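Local atomic coordinates of glucose-1-phosphate thymidylyltransferase (PDB entry 4ECM), a protein that catalyses the transfer of a thymidylyl group from dTTP to glucose 1-phosphate, giving dTDP-glucose and pyrophosphate, in what is probably the first step of dTDP-L-rhamnose biosynthesis. Residues A[164-169]-A[239-244]; A[45-50]-A[130-135]. All coordinates share one frame; numbering follows the deposited sequence. Where two conformers were deposited one is given.

Both contacts are buried and both touch the bound dTDP-glucose. Contact 1 (164-169 with 239-244) lies at the glucose and combines an aromatic edge-to-face pair with an arginine-aspartate salt bridge. Contact 2 (45-50 with 130-135) lies mainly at the deoxyribose and pyrophosphate, though its Asn-133 also reaches the glucose; its chemistry is polar, with a lysine-aspartate salt bridge and a histidine on the ligand hydroxyl. The centres of contact 1 and contact 2 are about 14 Å apart. Strands 133-135 and 241-243 join them as neighbours in a two-stranded antiparallel sheet, where Thr-242 N lies 2.8 Å from Ile-134 O.

Contact 1. Residues A[164-169]-A[239-244]. With DAU (2'deoxy-thymidine-5'-diphospho-alpha-D-glucose), chain B.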
loop_
_atom_site.group_PDB
_atom_site.type_symbol
_atom_site.label_atom_id
_atom_site.label_comp_id
_atom_site.label_asym_id
_atom_site.label_seq_id
_atom_site.Cartn_x
_atom_site.Cartn_y
_atom_site.Cartn_z
ATOM N N GLU A 164 -3.456 -33.239 18.719
ATOM C CA GLU A 164 -4.784 -33.039 18.146
ATOM C C GLU A 164 -4.862 -31.834 17.201
ATOM O O GLU A 164 -5.774 -31.743 16.383
ATOM C CB GLU A 164 -5.862 -32.934 19.248
ATOM C CG GLU A 164 -5.859 -31.640 20.104
ATOM C CD GLU A 164 -4.703 -31.525 21.107
ATOM O OE1 GLU A 164 -3.927 -32.492 21.277
ATOM O OE2 GLU A 164 -4.577 -30.448 21.733
ATOM N N ARG A 165 -3.921 -30.906 17.330
ATOM C CA ARG A 165 -3.887 -29.726 16.492
ATOM C C ARG A 165 -3.247 -29.961 15.126
ATOM O O ARG A 165 -3.304 -29.092 14.288
ATOM C CB ARG A 165 -3.040 -28.620 17.141
ATOM C CG ARG A 165 -3.605 -27.950 18.369
ATOM C CD ARG A 165 -3.025 -26.531 18.474
ATOM N NE ARG A 165 -1.610 -26.491 18.834
ATOM C CZ ARG A 165 -0.735 -25.567 18.409
ATOM N NH1 ARG A 165 0.524 -25.605 18.825
ATOM N NH2 ARG A 165 -1.089 -24.626 17.543
ATOM N N PHE A 166 -2.621 -31.108 14.907
ATOM C CA PHE A 166 -1.832 -31.294 13.704
ATOM C C PHE A 166 -2.155 -32.554 12.943
ATOM O O PHE A 166 -3.038 -33.324 13.320
ATOM C CB PHE A 166 -0.338 -31.359 14.113
ATOM C CG PHE A 166 0.109 -30.213 14.993
ATOM C CD1 PHE A 166 0.306 -28.952 14.470
ATOM C CD2 PHE A 166 0.335 -30.405 16.338
ATOM C CE1 PHE A 166 0.704 -27.892 15.281
ATOM C CE2 PHE A 166 0.728 -29.353 17.156
ATOM C CZ PHE A 166 0.915 -28.089 16.621
ATOM N N GLY A 167 -1.438 -32.748 11.849
ATOM C CA GLY A 167 -1.477 -34.002 11.120
ATOM C C GLY A 167 -0.679 -34.931 12.033
ATOM O O GLY A 167 0.358 -34.527 12.578
ATOM N N VAL A 168 -1.169 -36.145 12.232
ATOM C CA VAL A 168 -0.547 -37.094 13.169
ATOM C C VAL A 168 -0.174 -38.402 12.494
ATOM O O VAL A 168 -0.995 -39.019 11.830
ATOM C CB VAL A 168 -1.500 -37.403 14.335
ATOM C CG1 VAL A 168 -0.952 -38.523 15.209
ATOM C CG2 VAL A 168 -1.759 -36.135 15.165
ATOM N N ALA A 169 1.075 -38.817 12.665
ATOM C CA ALA A 169 1.565 -40.044 12.052
ATOM C C ALA A 169 1.404 -41.213 13.001
ATOM O O ALA A 169 1.839 -41.161 14.155
ATOM C CB ALA A 169 3.038 -39.898 11.653
ATOM N N GLY A 239 15.776 -30.816 17.057
ATOM C CA GLY A 239 15.649 -29.642 17.921
ATOM C C GLY A 239 14.209 -29.218 18.134
ATOM O O GLY A 239 13.295 -30.041 18.036
ATOM N N TRP A 240 13.992 -27.926 18.375
ATOM C CA TRP A 240 12.651 -27.444 18.598
ATOM C C TRP A 240 11.926 -27.066 17.320
ATOM O O TRP A 240 12.531 -26.823 16.261
ATOM C CB TRP A 240 12.645 -26.267 19.594
ATOM C CG TRP A 240 13.513 -25.097 19.227
ATOM C CD1 TRP A 240 14.774 -24.839 19.695
ATOM C CD2 TRP A 240 13.180 -24.006 18.359
ATOM N NE1 TRP A 240 15.250 -23.672 19.159
ATOM C CE2 TRP A 240 14.295 -23.138 18.335
ATOM C CE3 TRP A 240 12.056 -23.679 17.597
ATOM C CZ2 TRP A 240 14.319 -21.970 17.572
ATOM C CZ3 TRP A 240 12.080 -22.518 16.840
ATOM C CH2 TRP A 240 13.201 -21.674 16.835
ATOM N N TRP A 241 10.607 -27.018 17.453
ATOM C CA TRP A 241 9.712 -26.702 16.366
ATOM C C TRP A 241 8.413 -26.148 16.912
ATOM O O TRP A 241 7.889 -26.622 17.925
ATOM C CB TRP A 241 9.378 -27.960 15.568
ATOM C CG TRP A 241 8.276 -27.769 14.550
ATOM C CD1 TRP A 241 8.408 -27.292 13.281
ATOM C CD2 TRP A 241 6.884 -28.054 14.721
ATOM N NE1 TRP A 241 7.189 -27.258 12.648
ATOM C CE2 TRP A 241 6.236 -27.726 13.503
ATOM C CE3 TRP A 241 6.123 -28.579 15.769
ATOM C CZ2 TRP A 241 4.868 -27.870 13.319
ATOM C CZ3 TRP A 241 4.754 -28.743 15.579
ATOM C CH2 TRP A 241 4.142 -28.383 14.361
ATOM N N THR A 242 7.879 -25.155 16.228
ATOM C CA THR A 242 6.596 -24.629 16.607
ATOM C C THR A 242 5.901 -23.999 15.423
ATOM O O THR A 242 6.542 -23.533 14.467
ATOM C CB THR A 242 6.701 -23.526 17.670
ATOM O OG1 THR A 242 5.377 -23.151 18.087
ATOM C CG2 THR A 242 7.429 -22.280 17.107
ATOM N N ASP A 243 4.581 -24.039 15.448
ATOM C CA ASP A 243 3.834 -23.309 14.478
ATOM C C ASP A 243 3.789 -21.905 15.081
ATOM O O ASP A 243 4.169 -21.670 16.245
ATOM C CB ASP A 243 2.406 -23.820 14.339
ATOM C CG ASP A 243 1.571 -23.512 15.569
ATOM O OD1 ASP A 243 1.832 -24.124 16.607
ATOM O OD2 ASP A 243 0.663 -22.670 15.493
ATOM N N ALA A 244 3.373 -20.952 14.291
ATOM C CA ALA A 244 3.215 -19.583 14.809
ATOM C C ALA A 244 1.884 -18.978 14.427
ATOM O O ALA A 244 1.799 -17.778 14.244
ATOM C CB ALA A 244 4.359 -18.709 14.324
HETATM O O6 DAU B . 1.817 -26.550 11.284
HETATM C C6 DAU B . 1.811 -27.929 10.909
HETATM C C5 DAU B . 0.423 -28.319 10.419
HETATM O O5 DAU B . 0.083 -27.434 9.355
HETATM C C4 DAU B . 0.375 -29.778 9.951
HETATM O O4 DAU B . 0.629 -30.666 11.032
HETATM C C3 DAU B . -0.971 -30.141 9.331
HETATM O O3 DAU B . -0.893 -31.483 8.805
HETATM C C2 DAU B . -1.278 -29.129 8.221
HETATM O O2 DAU B . -2.589 -29.352 7.667
HETATM C C1 DAU B . -1.182 -27.699 8.738
HETATM O O1 DAU B . -2.232 -27.472 9.671
HETATM P P2 DAU B . -2.751 -25.975 9.983
HETATM O O3P DAU B . -1.777 -25.247 10.879
HETATM O O4P DAU B . -4.202 -26.094 10.359
HETATM O OPP DAU B . -2.633 -25.267 8.534
HETATM P P DAU B . -3.015 -23.723 8.301
HETATM O O1P DAU B . -2.704 -22.941 9.555
HETATM O O2P DAU B . -4.371 -23.673 7.696
HETATM O "O5'" DAU B . -1.937 -23.263 7.193
HETATM C "C5'" DAU B . -0.580 -23.131 7.563
HETATM C "C4'" DAU B . 0.259 -22.309 6.584
HETATM O "O4'" DAU B . -0.006 -22.589 5.210
HETATM C "C3'" DAU B . 0.118 -20.816 6.787
HETATM O "O3'" DAU B . 1.451 -20.329 6.965
HETATM C "C2'" DAU B . -0.487 -20.278 5.513
HETATM C "C1'" DAU B . -0.286 -21.398 4.503
HETATM N N11 DAU B . -1.463 -21.757 3.693
HETATM C C61 DAU B . -2.640 -22.170 4.369
HETATM C C51 DAU B . -3.856 -22.194 3.716
HETATM C C5A DAU B . -5.082 -22.740 4.418
HETATM C C21 DAU B . -1.599 -21.172 2.420
HETATM O O21 DAU B . -0.496 -20.711 1.812
HETATM N N31 DAU B . -2.777 -21.183 1.748
HETATM C C41 DAU B . -3.907 -21.658 2.333
HETATM O O41 DAU B . -5.078 -21.643 1.656
#
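The backbones of 164-169 and 239-244 stay well apart, Phe-166 and Asp-243 having the nearest CA atoms at 9.8 Å, so side chains alone bridge the gap. In this nucleotidyltransferase fold the start of strand 167-172, which belongs to the large mixed sheet, thereby faces strand 241-243 of a small antiparallel sheet at the glucose end of the ligand pocket. Phe-166 and Trp-241 reach toward each other from opposite directions and form an edge-to-face pair, with ring centroids 5.2 Å apart and planes at 65°. The indole supplies the edge: its CH2 comes within 3.6 Å of Phe-166 CE1, over the rim of the phenyl face. With CG anti to the backbone N, Trp-241 sends its six-membered ring across the gap, and NE1 is held by Asn-133. Over the opposite phenyl face lies CB of Arg-165, whose chain then bends at chi3 and lays one face of the guanidinium over Phe-166 CZ, near the rim.

That guanidinium forms a salt bridge with Asp-243. NH1 donates to OD1 at 3.0 Å, on the syn side of the carboxylate though bent and tilted out of both planes, while the bonds from NH2 to OD1 and OD2 are weak. The two planes are 62° apart, so the charged groups do not meet as a flat, two-pronged pair. Each has further partners: Arg-165 NE pairs with Asp-162, and Asp-243 OD2 also accepts from Ser-249 OG and Gly-245 N.

The glucose lies beside the aromatic pair, with C6 at the edge of the indole near CZ2 and O4 at the edge of the phenyl ring, 3.3 Å from Phe-166 CB. Gly-167 N donates to that same O4 in a nearly straight bond of 3.0 Å, with an N-H...O angle of 169°.

Contact 2. Residues A[45-50]-A[130-135]; sequences TNKHLL and LGDNIF. With DAU (2'deoxy-thymidine-5'-diphospho-alpha-D-glucose), chain B; POP (pyrophosphate 2-), chain C.
Asp-132, His-48 and Lys-47 bury the most surface here. Lys-47 and Asp-132 form a salt bridge, NZ to OD2 at 2.8 Å, met on the anti side of the carboxylate and tilted out of its plane. The lysine chain is extended except for a bend at chi3 (61°), which turns NZ to lie between Asp-132 and the pyrophosphate; NZ also approaches pyrophosphate O4, at a distance too short to be trusted in detail. The other carboxylate oxygen, OD1, accepts nearly end-on from Asn-133 ND2 and lies in the plane of that amide; ND2 in turn donates to the glucose O6 of dTDP-glucose at 3.2 Å.

Residues 130-133 form a type I beta turn between strands 125-130 and 133-135, part of the pocket of this nucleotidyltransferase. The His-48 ring meets the turn with its edge, CD2 lying 3.4 Å from Gly-131 C and close to Asp-132 N. Its NE2 is hydrogen-bonded to the deoxyribose O3' at 2.5 Å, and Asp-132 N makes a weak bond to the same oxygen. Asn-46 OD1 accepts from His-48 N, an Asx turn, and also from His-48 ND1 at 3.3 Å, which probably helps to set the ring; both donors come from one face of the amide.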
loop_
_atom_site.group_PDB
_atom_site.type_symbol
_atom_site.label_atom_id
_atom_site.label_comp_id
_atom_site.label_asym_id
_atom_site.label_seq_id
_atom_site.Cartn_x
_atom_site.Cartn_y
_atom_site.Cartn_z
ATOM N N THR A 45 -1.579 -6.310 8.020
ATOM C CA THR A 45 -0.290 -6.881 7.637
ATOM C C THR A 45 -0.223 -8.154 6.790
ATOM O O THR A 45 0.001 -8.089 5.584
ATOM C CB THR A 45 0.578 -7.056 8.899
ATOM O OG1 THR A 45 0.787 -5.766 9.500
ATOM C CG2 THR A 45 1.926 -7.692 8.555
ATOM N N ASN A 46 -0.373 -9.292 7.449
ATOM C CA ASN A 46 -0.211 -10.627 6.858
ATOM C C ASN A 46 0.650 -11.348 7.880
ATOM O O ASN A 46 1.706 -10.850 8.263
ATOM C CB ASN A 46 0.463 -10.607 5.486
ATOM C CG ASN A 46 0.645 -12.019 4.900
ATOM O OD1 ASN A 46 1.606 -12.725 5.214
ATOM N ND2 ASN A 46 -0.273 -12.418 4.030
ATOM N N LYS A 47 0.182 -12.495 8.348
ATOM C CA LYS A 47 0.849 -13.208 9.444
ATOM C C LYS A 47 2.346 -13.424 9.259
ATOM O O LYS A 47 3.106 -13.208 10.175
ATOM C CB LYS A 47 0.152 -14.560 9.650
ATOM C CG LYS A 47 0.898 -15.525 10.542
ATOM C CD LYS A 47 0.096 -16.783 10.871
ATOM C CE LYS A 47 -0.276 -17.592 9.667
ATOM N NZ LYS A 47 -0.758 -18.964 10.059
ATOM N N HIS A 48 2.749 -13.766 8.040
ATOM C CA HIS A 48 4.120 -14.100 7.743
ATOM C C HIS A 48 5.056 -12.914 7.685
ATOM O O HIS A 48 6.234 -13.092 7.433
ATOM C CB HIS A 48 4.178 -14.932 6.463
ATOM C CG HIS A 48 3.185 -16.046 6.462
ATOM N ND1 HIS A 48 1.955 -15.942 5.847
ATOM C CD2 HIS A 48 3.195 -17.247 7.087
ATOM C CE1 HIS A 48 1.268 -17.050 6.067
ATOM N NE2 HIS A 48 2.003 -17.861 6.808
ATOM N N LEU A 49 4.533 -11.715 7.906
ATOM C CA LEU A 49 5.365 -10.539 7.973
ATOM C C LEU A 49 5.414 -10.017 9.417
ATOM O O LEU A 49 6.028 -8.978 9.683
ATOM C CB LEU A 49 4.880 -9.453 7.022
ATOM C CG LEU A 49 4.857 -9.858 5.550
ATOM C CD1 LEU A 49 4.367 -8.673 4.679
ATOM C CD2 LEU A 49 6.246 -10.364 5.079
ATOM N N LEU A 50 4.780 -10.739 10.344
ATOM C CA LEU A 50 4.836 -10.381 11.761
ATOM C C LEU A 50 6.191 -10.808 12.338
ATOM O O LEU A 50 6.817 -11.759 11.865
ATOM C CB LEU A 50 3.712 -11.063 12.542
ATOM C CG LEU A 50 2.274 -10.682 12.165
ATOM C CD1 LEU A 50 1.279 -11.450 13.059
ATOM C CD2 LEU A 50 2.046 -9.177 12.283
ATOM N N LEU A 130 5.701 -24.438 5.118
ATOM C CA LEU A 130 4.572 -23.600 5.497
ATOM C C LEU A 130 5.216 -22.401 6.225
ATOM O O LEU A 130 6.048 -22.564 7.122
ATOM C CB LEU A 130 3.574 -24.347 6.382
ATOM C CG LEU A 130 3.032 -25.654 5.792
ATOM C CD1 LEU A 130 1.986 -26.291 6.697
ATOM C CD2 LEU A 130 2.457 -25.396 4.394
ATOM N N GLY A 131 4.860 -21.202 5.794
ATOM C CA GLY A 131 5.444 -19.976 6.321
ATOM C C GLY A 131 5.422 -19.775 7.810
ATOM O O GLY A 131 6.290 -19.088 8.349
ATOM N N ASP A 132 4.440 -20.359 8.491
ATOM C CA ASP A 132 4.329 -20.175 9.945
ATOM C C ASP A 132 5.009 -21.275 10.762
ATOM O O ASP A 132 4.795 -21.344 11.959
ATOM C CB ASP A 132 2.852 -19.992 10.370
ATOM C CG ASP A 132 2.010 -21.275 10.233
ATOM O OD1 ASP A 132 2.540 -22.300 9.777
ATOM O OD2 ASP A 132 0.807 -21.240 10.590
ATOM N N ASN A 133 5.806 -22.138 10.112
ATOM C CA ASN A 133 6.559 -23.184 10.804
ATOM C C ASN A 133 7.971 -22.705 11.114
ATOM O O ASN A 133 8.782 -22.458 10.194
ATOM C CB ASN A 133 6.627 -24.479 9.986
ATOM C CG ASN A 133 5.375 -25.360 10.147
ATOM O OD1 ASN A 133 5.498 -26.565 10.334
ATOM N ND2 ASN A 133 4.184 -24.753 10.116
ATOM N N ILE A 134 8.273 -22.577 12.406
ATOM C CA ILE A 134 9.573 -22.082 12.859
ATOM C C ILE A 134 10.246 -23.204 13.619
ATOM O O ILE A 134 9.641 -23.799 14.512
ATOM C CB ILE A 134 9.407 -20.837 13.761
ATOM C CG1 ILE A 134 8.451 -19.828 13.105
ATOM C CG2 ILE A 134 10.780 -20.229 14.135
ATOM C CD1 ILE A 134 8.897 -19.280 11.733
ATOM N N PHE A 135 11.499 -23.489 13.270
ATOM C CA PHE A 135 12.218 -24.603 13.872
ATOM C C PHE A 135 13.727 -24.407 13.843
ATOM O O PHE A 135 14.235 -23.630 13.032
ATOM C CB PHE A 135 11.831 -25.889 13.149
ATOM C CG PHE A 135 12.053 -25.842 11.681
ATOM C CD1 PHE A 135 13.171 -26.423 11.116
ATOM C CD2 PHE A 135 11.143 -25.207 10.847
ATOM C CE1 PHE A 135 13.377 -26.370 9.756
ATOM C CE2 PHE A 135 11.358 -25.136 9.494
ATOM C CZ PHE A 135 12.471 -25.721 8.941
HETATM O O6 DAU B . 1.817 -26.550 11.284
HETATM C C6 DAU B . 1.811 -27.929 10.909
HETATM C C5 DAU B . 0.423 -28.319 10.419
HETATM O O5 DAU B . 0.083 -27.434 9.355
HETATM C C4 DAU B . 0.375 -29.778 9.951
HETATM O O4 DAU B . 0.629 -30.666 11.032
HETATM C C3 DAU B . -0.971 -30.141 9.331
HETATM O O3 DAU B . -0.893 -31.483 8.805
HETATM C C2 DAU B . -1.278 -29.129 8.221
HETATM O O2 DAU B . -2.589 -29.352 7.667
HETATM C C1 DAU B . -1.182 -27.699 8.738
HETATM O O1 DAU B . -2.232 -27.472 9.671
HETATM P P2 DAU B . -2.751 -25.975 9.983
HETATM O O3P DAU B . -1.777 -25.247 10.879
HETATM O O4P DAU B . -4.202 -26.094 10.359
HETATM O OPP DAU B . -2.633 -25.267 8.534
HETATM P P DAU B . -3.015 -23.723 8.301
HETATM O O1P DAU B . -2.704 -22.941 9.555
HETATM O O2P DAU B . -4.371 -23.673 7.696
HETATM O "O5'" DAU B . -1.937 -23.263 7.193
HETATM C "C5'" DAU B . -0.580 -23.131 7.563
HETATM C "C4'" DAU B . 0.259 -22.309 6.584
HETATM O "O4'" DAU B . -0.006 -22.589 5.210
HETATM C "C3'" DAU B . 0.118 -20.816 6.787
HETATM O "O3'" DAU B . 1.451 -20.329 6.965
HETATM C "C2'" DAU B . -0.487 -20.278 5.513
HETATM C "C1'" DAU B . -0.286 -21.398 4.503
HETATM N N11 DAU B . -1.463 -21.757 3.693
HETATM C C61 DAU B . -2.640 -22.170 4.369
HETATM C C51 DAU B . -3.856 -22.194 3.716
HETATM C C5A DAU B . -5.082 -22.740 4.418
HETATM C C21 DAU B . -1.599 -21.172 2.420
HETATM O O21 DAU B . -0.496 -20.711 1.812
HETATM N N31 DAU B . -2.777 -21.183 1.748
HETATM C C41 DAU B . -3.907 -21.658 2.333
HETATM O O41 DAU B . -5.078 -21.643 1.656
HETATM P P1 POP C . -5.990 -18.609 9.885
HETATM O O1 POP C . -7.366 -18.321 9.342
HETATM O O2 POP C . -5.744 -17.860 11.168
HETATM O O3 POP C . -5.902 -20.087 10.150
HETATM O O POP C . -4.898 -18.153 8.778
HETATM P P2 POP C . -3.697 -19.123 8.279
HETATM O O4 POP C . -3.012 -19.707 9.493
HETATM O O5 POP C . -2.694 -18.313 7.497
HETATM O O6 POP C . -4.230 -20.268 7.427
#